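Local coordinates for A-type flavoprotein (Giardia intestinalis, PDB 2Q9U), which binds flavin mononucleotide and a mu-oxo-diiron centre and scavenges oxygen in this parasite, probably passing electrons from the flavin to the iron site, at residues M273-L278 and T288-M293; A281-C286 and Q391-G396. One frame throughout, in Å; residues are numbered along the deposited sequence.

Interaction 1: M273-L278 and T288-M293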
loop_
_atom_site.group_PDB
_atom_site.type_symbol
_atom_site.label_atom_id
_atom_site.label_comp_id
_atom_site.label_asym_id
_atom_site.label_seq_id
_atom_site.Cartn_x
_atom_site.Cartn_y
_atom_site.Cartn_z
ATOM N N MET A 273 -4.453 -18.090 19.028
ATOM C CA MET A 273 -4.339 -19.548 18.985
ATOM C C MET A 273 -3.175 -19.963 18.084
ATOM O O MET A 273 -2.453 -20.938 18.382
ATOM C CB MET A 273 -5.623 -20.185 18.505
ATOM C CG MET A 273 -6.750 -20.042 19.477
ATOM S SD MET A 273 -6.587 -21.252 20.789
ATOM C CE MET A 273 -7.283 -22.663 19.909
ATOM N N ALA A 274 -2.999 -19.230 16.980
ATOM C CA ALA A 274 -1.870 -19.464 16.072
ATOM C C ALA A 274 -0.558 -19.341 16.797
ATOM O O ALA A 274 0.346 -20.157 16.567
ATOM C CB ALA A 274 -1.903 -18.494 14.861
ATOM N N LEU A 275 -0.433 -18.334 17.672
ATOM C CA LEU A 275 0.820 -18.157 18.416
ATOM C C LEU A 275 1.104 -19.344 19.355
ATOM O O LEU A 275 2.250 -19.766 19.517
ATOM C CB LEU A 275 0.813 -16.833 19.212
ATOM C CG LEU A 275 0.936 -15.523 18.420
ATOM C CD1 LEU A 275 0.622 -14.324 19.337
ATOM C CD2 LEU A 275 2.351 -15.390 17.803
ATOM N N ALA A 276 0.066 -19.853 20.012
ATOM C CA ALA A 276 0.226 -21.009 20.909
ATOM C C ALA A 276 0.648 -22.258 20.119
ATOM O O ALA A 276 1.534 -23.010 20.545
ATOM C CB ALA A 276 -1.093 -21.291 21.696
ATOM N N LEU A 277 -0.005 -22.475 18.986
ATOM C CA LEU A 277 0.360 -23.577 18.093
ATOM C C LEU A 277 1.827 -23.460 17.668
ATOM O O LEU A 277 2.564 -24.445 17.632
ATOM C CB LEU A 277 -0.552 -23.610 16.868
ATOM C CG LEU A 277 -0.347 -24.820 15.953
ATOM C CD1 LEU A 277 -1.653 -25.532 15.703
ATOM C CD2 LEU A 277 0.249 -24.411 14.645
ATOM N N LEU A 278 2.230 -22.244 17.308
ATOM C CA LEU A 278 3.599 -21.978 16.850
ATOM C C LEU A 278 4.646 -22.309 17.921
ATOM O O LEU A 278 5.693 -22.935 17.629
ATOM C CB LEU A 278 3.693 -20.501 16.486
ATOM C CG LEU A 278 4.662 -20.069 15.420
ATOM C CD1 LEU A 278 4.112 -20.484 14.050
ATOM C CD2 LEU A 278 4.912 -18.535 15.524
ATOM N N THR A 288 9.731 -21.818 13.044
ATOM C CA THR A 288 8.306 -21.528 12.898
ATOM C C THR A 288 8.156 -20.124 12.304
ATOM O O THR A 288 8.819 -19.199 12.738
ATOM C CB THR A 288 7.554 -21.574 14.252
ATOM O OG1 THR A 288 8.087 -20.575 15.135
ATOM C CG2 THR A 288 7.675 -22.959 14.904
ATOM N N VAL A 289 7.299 -20.005 11.297
ATOM C CA VAL A 289 7.007 -18.742 10.624
ATOM C C VAL A 289 5.483 -18.566 10.679
ATOM O O VAL A 289 4.733 -19.487 10.376
ATOM C CB VAL A 289 7.536 -18.774 9.136
ATOM C CG1 VAL A 289 7.077 -17.534 8.333
ATOM C CG2 VAL A 289 9.062 -18.891 9.103
ATOM N N LEU A 290 5.035 -17.385 11.099
ATOM C CA LEU A 290 3.627 -17.043 11.040
ATOM C C LEU A 290 3.430 -15.984 9.973
ATOM O O LEU A 290 4.102 -14.944 10.001
ATOM C CB LEU A 290 3.155 -16.523 12.418
ATOM C CG LEU A 290 1.677 -16.062 12.548
ATOM C CD1 LEU A 290 1.232 -16.307 13.958
ATOM C CD2 LEU A 290 1.461 -14.586 12.192
ATOM N N LEU A 291 2.507 -16.244 9.053
ATOM C CA LEU A 291 2.193 -15.329 7.963
ATOM C C LEU A 291 0.725 -14.961 8.051
ATOM O O LEU A 291 -0.128 -15.812 7.808
ATOM C CB LEU A 291 2.462 -16.003 6.591
ATOM C CG LEU A 291 3.889 -16.463 6.299
ATOM C CD1 LEU A 291 3.944 -17.031 4.881
ATOM C CD2 LEU A 291 4.853 -15.270 6.441
ATOM N N GLU A 292 0.427 -13.706 8.389
ATOM C CA GLU A 292 -0.963 -13.259 8.410
ATOM C C GLU A 292 -1.245 -12.394 7.188
ATOM O O GLU A 292 -0.474 -11.474 6.889
ATOM C CB GLU A 292 -1.262 -12.473 9.687
ATOM C CG GLU A 292 -2.756 -12.218 9.922
ATOM C CD GLU A 292 -3.116 -12.348 11.405
ATOM O OE1 GLU A 292 -2.527 -13.225 12.094
ATOM O OE2 GLU A 292 -3.978 -11.569 11.878
ATOM N N MET A 293 -2.353 -12.676 6.497
ATOM C CA MET A 293 -2.527 -12.136 5.145
ATOM C C MET A 293 -2.648 -10.616 5.116
ATOM O O MET A 293 -2.284 -10.003 4.122
ATOM C CB MET A 293 -3.671 -12.811 4.378
ATOM C CG MET A 293 -3.456 -14.331 4.159
ATOM S SD MET A 293 -1.861 -14.744 3.388
ATOM C CE MET A 293 -1.955 -14.115 1.734
#
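Leu278 of the helix lies across Thr288 of the strand, and this pair makes the tightest touch of the contact. Leu278 CG sits 3.5 Å from Thr288 CB, closer than usual for two carbons. Leu278 CD1 reaches on toward the backbone of Val289, 3.9 Å from its O. The other methyl, CD2, turns to Leu290 and lies 4.1 Å from its CB; the two leucine side chains meet at about a right angle. Leu290 has CG anti to its backbone N (chi1 178°), which carries CD1 up to the helix. There CD1 lies 3.9 Å from Ala274 CB and 4.1 Å from Leu275 CD2. Thr288 CG2 also comes 3.4 Å from Leu278 O.

The helix and strand run nearly antiparallel, at 165°, with axes 9.5 Å apart. They are the last two elements of the beta-alpha-beta unit of strand 258-263, helix 269-283 and strand 287-292. Val261 of the first strand also packs on Leu278. Trp25 of the second subunit packs on both Leu278 and Leu290. Helix and strand are thus joined by buried aliphatic carbons, including those of Thr288, and mainly by van der Waals contact.

Interaction 2: A281-C286 and Q391-G396. With NO3 (nitrate ion), chain E.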
loop_
_atom_site.group_PDB
_atom_site.type_symbol
_atom_site.label_atom_id
_atom_site.label_comp_id
_atom_site.label_asym_id
_atom_site.label_seq_id
_atom_site.Cartn_x
_atom_site.Cartn_y
_atom_site.Cartn_z
ATOM N N ALA A 281 5.058 -25.996 18.035
ATOM C CA ALA A 281 5.913 -26.451 16.946
ATOM C C ALA A 281 7.393 -26.135 17.213
ATOM O O ALA A 281 8.277 -26.959 16.912
ATOM C CB ALA A 281 5.437 -25.872 15.592
ATOM N N ARG A 282 7.647 -24.967 17.805
ATOM C CA ARG A 282 8.993 -24.490 18.052
ATOM C C ARG A 282 9.681 -25.395 19.084
ATOM O O ARG A 282 10.888 -25.651 18.998
ATOM C CB ARG A 282 8.982 -23.038 18.552
ATOM C CG ARG A 282 10.376 -22.392 18.502
ATOM C CD ARG A 282 10.505 -21.114 19.319
ATOM N NE ARG A 282 11.883 -20.596 19.229
ATOM C CZ ARG A 282 12.912 -21.014 19.956
ATOM N NH1 ARG A 282 12.743 -21.962 20.881
ATOM N NH2 ARG A 282 14.121 -20.464 19.775
ATOM N N SER A 283 8.899 -25.869 20.049
ATOM C CA SER A 283 9.419 -26.759 21.118
ATOM C C SER A 283 10.055 -28.053 20.591
ATOM O O SER A 283 10.869 -28.670 21.289
ATOM C CB SER A 283 8.321 -27.110 22.122
ATOM O OG SER A 283 7.396 -28.060 21.581
ATOM N N THR A 284 9.665 -28.460 19.390
ATOM C CA THR A 284 10.235 -29.668 18.743
ATOM C C THR A 284 11.599 -29.466 18.085
ATOM O O THR A 284 12.247 -30.444 17.659
ATOM C CB THR A 284 9.290 -30.267 17.670
ATOM O OG1 THR A 284 9.158 -29.362 16.547
ATOM C CG2 THR A 284 7.958 -30.582 18.250
ATOM N N GLY A 285 12.012 -28.207 17.988
ATOM C CA GLY A 285 13.250 -27.821 17.351
ATOM C C GLY A 285 13.026 -27.311 15.925
ATOM O O GLY A 285 13.988 -27.009 15.220
ATOM N N CYS A 286 11.776 -27.215 15.488
ATOM C CA CYS A 286 11.497 -26.618 14.174
ATOM C C CYS A 286 11.613 -25.100 14.197
ATOM O O CYS A 286 11.320 -24.451 15.208
ATOM C CB CYS A 286 10.083 -26.971 13.701
ATOM S SG CYS A 286 9.830 -28.669 13.226
ATOM N N GLN A 391 -4.455 -26.708 24.098
ATOM C CA GLN A 391 -4.797 -27.642 23.036
ATOM C C GLN A 391 -4.086 -27.238 21.727
ATOM O O GLN A 391 -3.595 -28.091 20.973
ATOM C CB GLN A 391 -6.318 -27.706 22.859
ATOM C CG GLN A 391 -6.774 -28.616 21.752
ATOM C CD GLN A 391 -8.282 -28.685 21.627
ATOM O OE1 GLN A 391 -9.004 -27.915 22.263
ATOM N NE2 GLN A 391 -8.769 -29.619 20.810
ATOM N N ALA A 392 -4.015 -25.930 21.487
ATOM C CA ALA A 392 -3.331 -25.413 20.291
ATOM C C ALA A 392 -1.853 -25.724 20.359
ATOM O O ALA A 392 -1.269 -26.162 19.373
ATOM C CB ALA A 392 -3.567 -23.898 20.133
ATOM N N TYR A 393 -1.261 -25.492 21.527
ATOM C CA TYR A 393 0.160 -25.773 21.779
ATOM C C TYR A 393 0.454 -27.245 21.523
ATOM O O TYR A 393 1.443 -27.569 20.856
ATOM C CB TYR A 393 0.560 -25.385 23.206
ATOM C CG TYR A 393 2.011 -25.661 23.565
ATOM C CD1 TYR A 393 2.430 -26.931 24.008
ATOM C CD2 TYR A 393 2.962 -24.654 23.470
ATOM C CE1 TYR A 393 3.783 -27.162 24.340
ATOM C CE2 TYR A 393 4.287 -24.874 23.805
ATOM C CZ TYR A 393 4.695 -26.109 24.232
ATOM O OH TYR A 393 6.038 -26.248 24.548
ATOM N N ASN A 394 -0.404 -28.129 22.058
ATOM C CA ASN A 394 -0.233 -29.571 21.844
ATOM C C ASN A 394 -0.368 -30.001 20.378
ATOM O O ASN A 394 0.392 -30.857 19.902
ATOM C CB ASN A 394 -1.188 -30.385 22.730
ATOM C CG ASN A 394 -0.859 -30.251 24.212
ATOM O OD1 ASN A 394 0.273 -29.888 24.605
ATOM N ND2 ASN A 394 -1.851 -30.512 25.043
ATOM N N ALA A 395 -1.344 -29.427 19.677
ATOM C CA ALA A 395 -1.479 -29.647 18.242
ATOM C C ALA A 395 -0.218 -29.193 17.492
ATOM O O ALA A 395 0.168 -29.818 16.503
ATOM C CB ALA A 395 -2.719 -28.976 17.700
ATOM N N GLY A 396 0.428 -28.131 17.981
ATOM C CA GLY A 396 1.678 -27.631 17.394
ATOM C C GLY A 396 2.854 -28.564 17.631
ATOM O O GLY A 396 3.658 -28.802 16.739
HETATM N N NO3 E . 16.374 -21.576 22.219
HETATM O O1 NO3 E . 16.241 -22.235 20.988
HETATM O O2 NO3 E . 17.138 -20.398 22.319
HETATM O O3 NO3 E . 15.706 -22.115 23.330
#
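Two helices come so close at Ala281 and Gly396 that their CA atoms are only 4.4 Å apart. Backbone meets backbone here. Ala281 CA lies 3.3 Å from Gly396 O and makes a CA-H...O contact, bent to 126° at the hydrogen. Ala281 CB rests 3.6 Å from the same oxygen. Gly396 has no side chain, and a CB there would press against Ala281 N, so the glycine permits this approach.

One turn earlier on its helix, Tyr393 reaches across to the helix of Ser283. Its CG is anti to the backbone N (chi1 179°), and Tyr393 OH lies 3.4 Å from Ser283 CB. Ser283 OG bonds to the carbonyl of Gly280 in its own helix. Lys6 of the second subunit packs on Tyr393.

The two helices, 269-283 and 386-409, belong to the flavodoxin-like domain, with its five-stranded parallel sheet. The first ends in a Schellman motif, in which Gly285 takes a positive phi of 100°. Thr284 OG1 folds back to Ala281 O at 2.6 Å, in the carbonyl plane. Thr284 N bonds to that oxygen too, so two donors grip it.

The end of the Arg282 side chain leads off from helix 386-409, its chain extended from CG to NE. Its NH2 gives a hydrogen bond of 3.0 Å to O1 of a nitrate ion, probably from the crystallisation liquor, which lies at the guanidinium edge. NE and NH1 bond to Ser180 O and Gln9 OE1 of the second subunit.

How the interactions relate
Both interactions use helix 269-283. Interaction 1 joins it to strand 287-292, at an edge of the parallel sheet within this chain, and interaction 2 joins its C-terminal end to helix 386-409. All the touching residues of interaction 1 are buried; mostly branched side chains make it, with Ala274. Interaction 2 is also largely buried but has a partly exposed margin at Ser283. It relies on small residues, backbone atoms and a tyrosine hydroxyl. Their centres are 11 Å apart and they touch directly: Thr288 CG2 packs 3.5 Å from Arg282 N. Ala392 and Tyr393 in turn pack on the turns of 273-278. The second subunit borders both: its Ser180 OG bonds to Thr288 N, while at interaction 2 it receives hydrogen bonds from Arg282.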